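Local coordinates for protein Pyrsv_gp04 (Pyrobaculum spherical virus, PDB 2VXZ) that is of unknown function but carries a viral transcriptional-regulator domain of a helix-turn-helix clan, and so probably acts in gene regulation, at residues 78-83 against 136-141; 130-135 against 149-154. All coordinates share one frame; numbering follows the deposited sequence.

How the contacts relate
Both contacts use helix 125-139, which is gripped on two sides: contact 1 sets its C-terminal end against helix 69-89, while contact 2 sets the turns just before that end against the chain around strand 151-152. Their centres lie about 7 Å apart, and their segments alternate along the sequence. Direct packing joins them as well. Val83 CG2 lies 3.6 Å from Leu134 CD2, Met79 SE is 3.8 Å from Phe130 CZ, and Tyr139 CE1 reaches Thr153 CA at 3.7 Å. The two are thus neighbouring parts of one packed region within the transcriptional-regulator domain; contact 1 is buried and apolar, whereas contact 2 adds hydrogen bonds at a partly buried edge.

Contact 1 of 2, residues 78-83 against 136-141; sequences GMIREV and KMIYGE
Ile138 points its longer branch at helix 69-89 because CG1 stands opposite its own carbonyl carbon (chi1 -59°) and the chain then runs on extended to CD1 (chi2 167°). Val83 meets it with CG1 anti to the backbone N across the CA-CB bond (chi1 173°). The tip of Ile138 is thus set against the fork of the valine: CD1 lies 3.8 Å from Val83 CB and also touches both valine methyls. A turn earlier, Ile80 runs past Ile138 in the opposite direction, the two chains lying alongside with Ile80 CG1 3.9 Å from Ile138 CG1. Branched aliphatic residues suit these places, since each is stiffened at CB and offers more than one carbon to its neighbour.

Tyr139 adds an aromatic border. Its ring presents an edge to Val83, whose CG1 is 4.1 Å from Tyr139 OH, while one face is covered by the CG2 methyl of its own neighbour Ile138, over the ring centre. Val87 also touches the Tyr139 side chain. Met79 of helix 69-89, present as selenomethionine, packs on Phe113 and Phe114 and so joins helix 108-115 to the core, and Val83 also packs on Leu134 and Leu135. Just past the end of helix 125-139, Gly140 turns the chain with a positive phi, which glycine takes easily. Here two helices far apart in sequence meet through an apolar seam, the kind of helix-helix packing that forms the hydrophobic core of a small, mainly helical domain.

Contact 2 of 2, residues 130-135 against 149-154; sequences FLNHLL and TVYLTA
Asn132 and Tyr151 meet through the amide oxygen and the phenol hydroxyl, and Thr149 brings a second hydroxyl to the same oxygen. A chi1 of -173° extends the amide away from the backbone N of Asn132, which carries OD1 out from helix 125-139 to the facing chain. Tyr151 OH donates to Asn132 OD1 over 2.7 Å and Thr149 OG1 donates to the same atom over 2.8 Å. The two donors come from opposite faces of the amide, both well out of its plane, with C=O...donor angles of 116° for the tyrosine and 139° for the threonine. The oxygen lies near the ring plane of Tyr151, at the edge.

The tight part lies beneath this polar clasp. Leu135, one turn on from Asn132, lays its CB over a face of the Tyr151 ring in a CH-pi contact, 3.9 Å from the ring centroid; the leucine CD1 also approaches the ring, at 3.9 Å from Tyr151 CD2. Both residues are buried, and Ile95 of strand 94-95 packs on each of them. A tyrosine suits the place because its ring fills the apolar layer while its hydroxyl reaches the polar edge. That polar side is the more solvent-accessible: Asn132 and Thr149 are both partly exposed, with Pro97 touching each.

Two donors, one from each face, hold the carbonyl oxygen of Asn132 in place and should restrict rotation about its CB-CG bond, and both hydroxyls are satisfied as donors. The chemistry thus implies a directional, uncharged link that ties the helix to the strand region at the margin of a hydrophobic core.

Contact 1 of 2, residues 78-83 against 136-141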
# COMPACT_ATOMS: atom_id res chain seq x y z
N GLY A 78 -3.83 -5.19 8.64
CA GLY A 78 -4.93 -5.38 7.70
C GLY A 78 -4.51 -6.02 6.40
O GLY A 78 -5.17 -6.94 5.91
N MSE A 79 -3.40 -5.55 5.82
CA MSE A 79 -2.90 -6.11 4.57
C MSE A 79 -2.51 -7.56 4.77
O MSE A 79 -2.77 -8.42 3.91
CB MSE A 79 -1.71 -5.31 4.05
CG MSE A 79 -2.08 -3.93 3.61
SE MSE A 79 -0.61 -3.09 2.66
CE MSE A 79 0.65 -2.92 4.11
N ILE A 80 -1.90 -7.85 5.90
CA ILE A 80 -1.48 -9.22 6.21
C ILE A 80 -2.67 -10.15 6.37
O ILE A 80 -2.68 -11.24 5.80
CB ILE A 80 -0.56 -9.27 7.45
CG1 ILE A 80 0.76 -8.56 7.13
CG2 ILE A 80 -0.25 -10.70 7.83
CD1 ILE A 80 1.71 -8.48 8.29
N ARG A 81 -3.70 -9.72 7.10
CA ARG A 81 -4.91 -10.53 7.27
C ARG A 81 -5.58 -10.83 5.94
O ARG A 81 -6.07 -11.94 5.73
CB ARG A 81 -5.90 -9.84 8.22
CG ARG A 81 -5.43 -9.80 9.67
CD ARG A 81 -6.56 -9.42 10.60
NE ARG A 81 -7.12 -8.11 10.27
CZ ARG A 81 -6.71 -6.93 10.75
NH1 ARG A 81 -5.71 -6.85 11.62
NH2 ARG A 81 -7.32 -5.83 10.35
N GLU A 82 -5.61 -9.84 5.04
CA GLU A 82 -6.21 -10.03 3.72
C GLU A 82 -5.42 -11.03 2.90
O GLU A 82 -6.01 -11.92 2.31
CB GLU A 82 -6.36 -8.72 2.96
CG GLU A 82 -7.43 -7.81 3.52
CD GLU A 82 -8.83 -8.33 3.28
OE1 GLU A 82 -9.23 -8.43 2.11
OE2 GLU A 82 -9.52 -8.67 4.25
N VAL A 83 -4.09 -10.89 2.85
CA VAL A 83 -3.26 -11.87 2.13
C VAL A 83 -3.49 -13.27 2.70
O VAL A 83 -3.71 -14.23 1.96
CB VAL A 83 -1.76 -11.51 2.15
CG1 VAL A 83 -0.91 -12.66 1.53
CG2 VAL A 83 -1.51 -10.19 1.43
N LYS A 136 7.16 -10.62 1.13
CA LYS A 136 8.43 -10.85 1.81
C LYS A 136 8.31 -10.58 3.31
O LYS A 136 8.97 -11.24 4.14
CB LYS A 136 9.50 -9.98 1.16
CG LYS A 136 10.90 -10.50 1.23
CD LYS A 136 11.79 -9.65 0.34
CE LYS A 136 12.63 -10.51 -0.58
NZ LYS A 136 13.60 -9.69 -1.36
N MSE A 137 7.48 -9.61 3.67
CA MSE A 137 7.24 -9.30 5.09
C MSE A 137 6.52 -10.43 5.82
O MSE A 137 6.75 -10.65 7.00
CB MSE A 137 6.40 -8.03 5.24
CG MSE A 137 7.15 -6.80 4.87
SE MSE A 137 5.97 -5.25 4.99
CE MSE A 137 4.95 -5.78 6.50
N ILE A 138 5.66 -11.15 5.09
CA ILE A 138 4.86 -12.21 5.66
C ILE A 138 5.59 -13.56 5.70
O ILE A 138 5.52 -14.29 6.70
CB ILE A 138 3.53 -12.38 4.89
CG1 ILE A 138 2.72 -11.08 4.89
CG2 ILE A 138 2.72 -13.53 5.48
CD1 ILE A 138 1.56 -11.08 3.92
N TYR A 139 6.28 -13.89 4.60
CA TYR A 139 6.80 -15.24 4.35
C TYR A 139 8.33 -15.30 4.32
O TYR A 139 8.92 -16.38 4.17
CB TYR A 139 6.22 -15.79 3.02
CG TYR A 139 4.70 -15.88 3.03
CD1 TYR A 139 4.05 -16.80 3.84
CD2 TYR A 139 3.92 -15.04 2.25
CE1 TYR A 139 2.67 -16.87 3.87
CE2 TYR A 139 2.54 -15.10 2.28
CZ TYR A 139 1.92 -16.02 3.10
OH TYR A 139 0.54 -16.09 3.17
N GLY A 140 9.00 -14.16 4.46
CA GLY A 140 10.46 -14.11 4.39
C GLY A 140 10.96 -14.17 2.97
O GLY A 140 10.19 -14.03 2.02
N GLU A 141 12.26 -14.40 2.81
CA GLU A 141 12.88 -14.41 1.49
C GLU A 141 12.31 -15.50 0.61
O GLU A 141 12.04 -16.60 1.08
CB GLU A 141 14.39 -14.59 1.59
CG GLU A 141 15.09 -13.49 2.34
CD GLU A 141 15.00 -12.17 1.65
OE1 GLU A 141 15.13 -12.13 0.40
OE2 GLU A 141 14.79 -11.16 2.34

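Contact 2 of 2, residues 130-135 against 149-154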
# COMPACT_ATOMS: atom_id res chain seq x y z
N PHE A 130 5.26 -3.60 -4.92
CA PHE A 130 4.55 -3.35 -3.66
C PHE A 130 4.10 -4.68 -3.05
O PHE A 130 4.33 -4.95 -1.88
CB PHE A 130 3.35 -2.44 -3.92
CG PHE A 130 2.48 -2.20 -2.71
CD1 PHE A 130 2.77 -1.15 -1.85
CD2 PHE A 130 1.38 -2.99 -2.45
CE1 PHE A 130 1.96 -0.91 -0.74
CE2 PHE A 130 0.58 -2.75 -1.37
CZ PHE A 130 0.87 -1.71 -0.50
N LEU A 131 3.42 -5.50 -3.84
CA LEU A 131 2.92 -6.80 -3.36
C LEU A 131 4.08 -7.78 -3.02
O LEU A 131 3.96 -8.60 -2.10
CB LEU A 131 1.98 -7.41 -4.39
CG LEU A 131 0.65 -6.67 -4.56
CD1 LEU A 131 -0.14 -7.28 -5.69
CD2 LEU A 131 -0.18 -6.67 -3.28
N ASN A 132 5.18 -7.68 -3.77
CA ASN A 132 6.37 -8.47 -3.46
C ASN A 132 6.91 -8.10 -2.08
O ASN A 132 7.29 -8.97 -1.30
CB ASN A 132 7.47 -8.22 -4.50
CG ASN A 132 8.65 -9.14 -4.33
OD1 ASN A 132 8.50 -10.35 -4.37
ND2 ASN A 132 9.85 -8.56 -4.14
N HIS A 133 6.94 -6.80 -1.79
CA HIS A 133 7.42 -6.34 -0.49
C HIS A 133 6.54 -6.89 0.64
O HIS A 133 7.05 -7.33 1.68
CB HIS A 133 7.45 -4.82 -0.46
CG HIS A 133 8.09 -4.27 0.77
ND1 HIS A 133 9.46 -4.20 0.93
CD2 HIS A 133 7.55 -3.80 1.92
CE1 HIS A 133 9.73 -3.69 2.12
NE2 HIS A 133 8.59 -3.44 2.74
N LEU A 134 5.23 -6.87 0.42
CA LEU A 134 4.26 -7.39 1.38
C LEU A 134 4.48 -8.89 1.59
O LEU A 134 4.47 -9.38 2.73
CB LEU A 134 2.83 -7.12 0.88
CG LEU A 134 1.65 -7.53 1.77
CD1 LEU A 134 1.76 -6.96 3.19
CD2 LEU A 134 0.31 -7.13 1.13
N LEU A 135 4.65 -9.62 0.49
CA LEU A 135 4.84 -11.07 0.61
C LEU A 135 6.12 -11.39 1.37
O LEU A 135 6.17 -12.31 2.19
CB LEU A 135 4.85 -11.75 -0.77
CG LEU A 135 3.52 -11.87 -1.48
CD1 LEU A 135 3.70 -12.38 -2.90
CD2 LEU A 135 2.55 -12.78 -0.74
N THR A 149 8.98 -14.08 -8.46
CA THR A 149 9.34 -14.53 -7.13
C THR A 149 8.26 -15.48 -6.64
O THR A 149 7.09 -15.23 -6.84
CB THR A 149 9.46 -13.38 -6.10
OG1 THR A 149 8.41 -12.42 -6.30
CG2 THR A 149 10.81 -12.69 -6.22
N VAL A 150 8.67 -16.57 -6.02
CA VAL A 150 7.73 -17.52 -5.44
C VAL A 150 8.07 -17.76 -3.96
O VAL A 150 9.21 -18.08 -3.62
CB VAL A 150 7.72 -18.86 -6.22
CG1 VAL A 150 6.68 -19.79 -5.63
CG2 VAL A 150 7.41 -18.60 -7.70
N TYR A 151 7.06 -17.57 -3.12
CA TYR A 151 7.17 -17.67 -1.66
C TYR A 151 6.45 -18.93 -1.20
O TYR A 151 5.38 -19.23 -1.70
CB TYR A 151 6.50 -16.45 -1.00
CG TYR A 151 7.23 -15.16 -1.31
CD1 TYR A 151 8.24 -14.71 -0.47
CD2 TYR A 151 6.99 -14.45 -2.48
CE1 TYR A 151 8.97 -13.55 -0.77
CE2 TYR A 151 7.71 -13.29 -2.79
CZ TYR A 151 8.70 -12.85 -1.92
OH TYR A 151 9.43 -11.72 -2.22
N LEU A 152 7.04 -19.64 -0.25
CA LEU A 152 6.43 -20.82 0.34
C LEU A 152 5.57 -20.36 1.51
O LEU A 152 6.08 -19.73 2.43
CB LEU A 152 7.49 -21.81 0.83
CG LEU A 152 8.44 -22.35 -0.23
CD1 LEU A 152 9.54 -23.19 0.42
CD2 LEU A 152 7.67 -23.16 -1.28
N THR A 153 4.28 -20.68 1.47
CA THR A 153 3.38 -20.23 2.54
C THR A 153 3.71 -20.93 3.87
O THR A 153 3.49 -20.36 4.94
CB THR A 153 1.89 -20.35 2.14
OG1 THR A 153 1.57 -21.70 1.78
CG2 THR A 153 1.56 -19.39 0.97
N ALA A 154 4.31 -22.12 3.81
CA ALA A 154 4.83 -22.78 5.03
C ALA A 154 5.86 -21.96 5.82
O ALA A 154 6.13 -22.25 6.99
CB ALA A 154 5.43 -24.14 4.66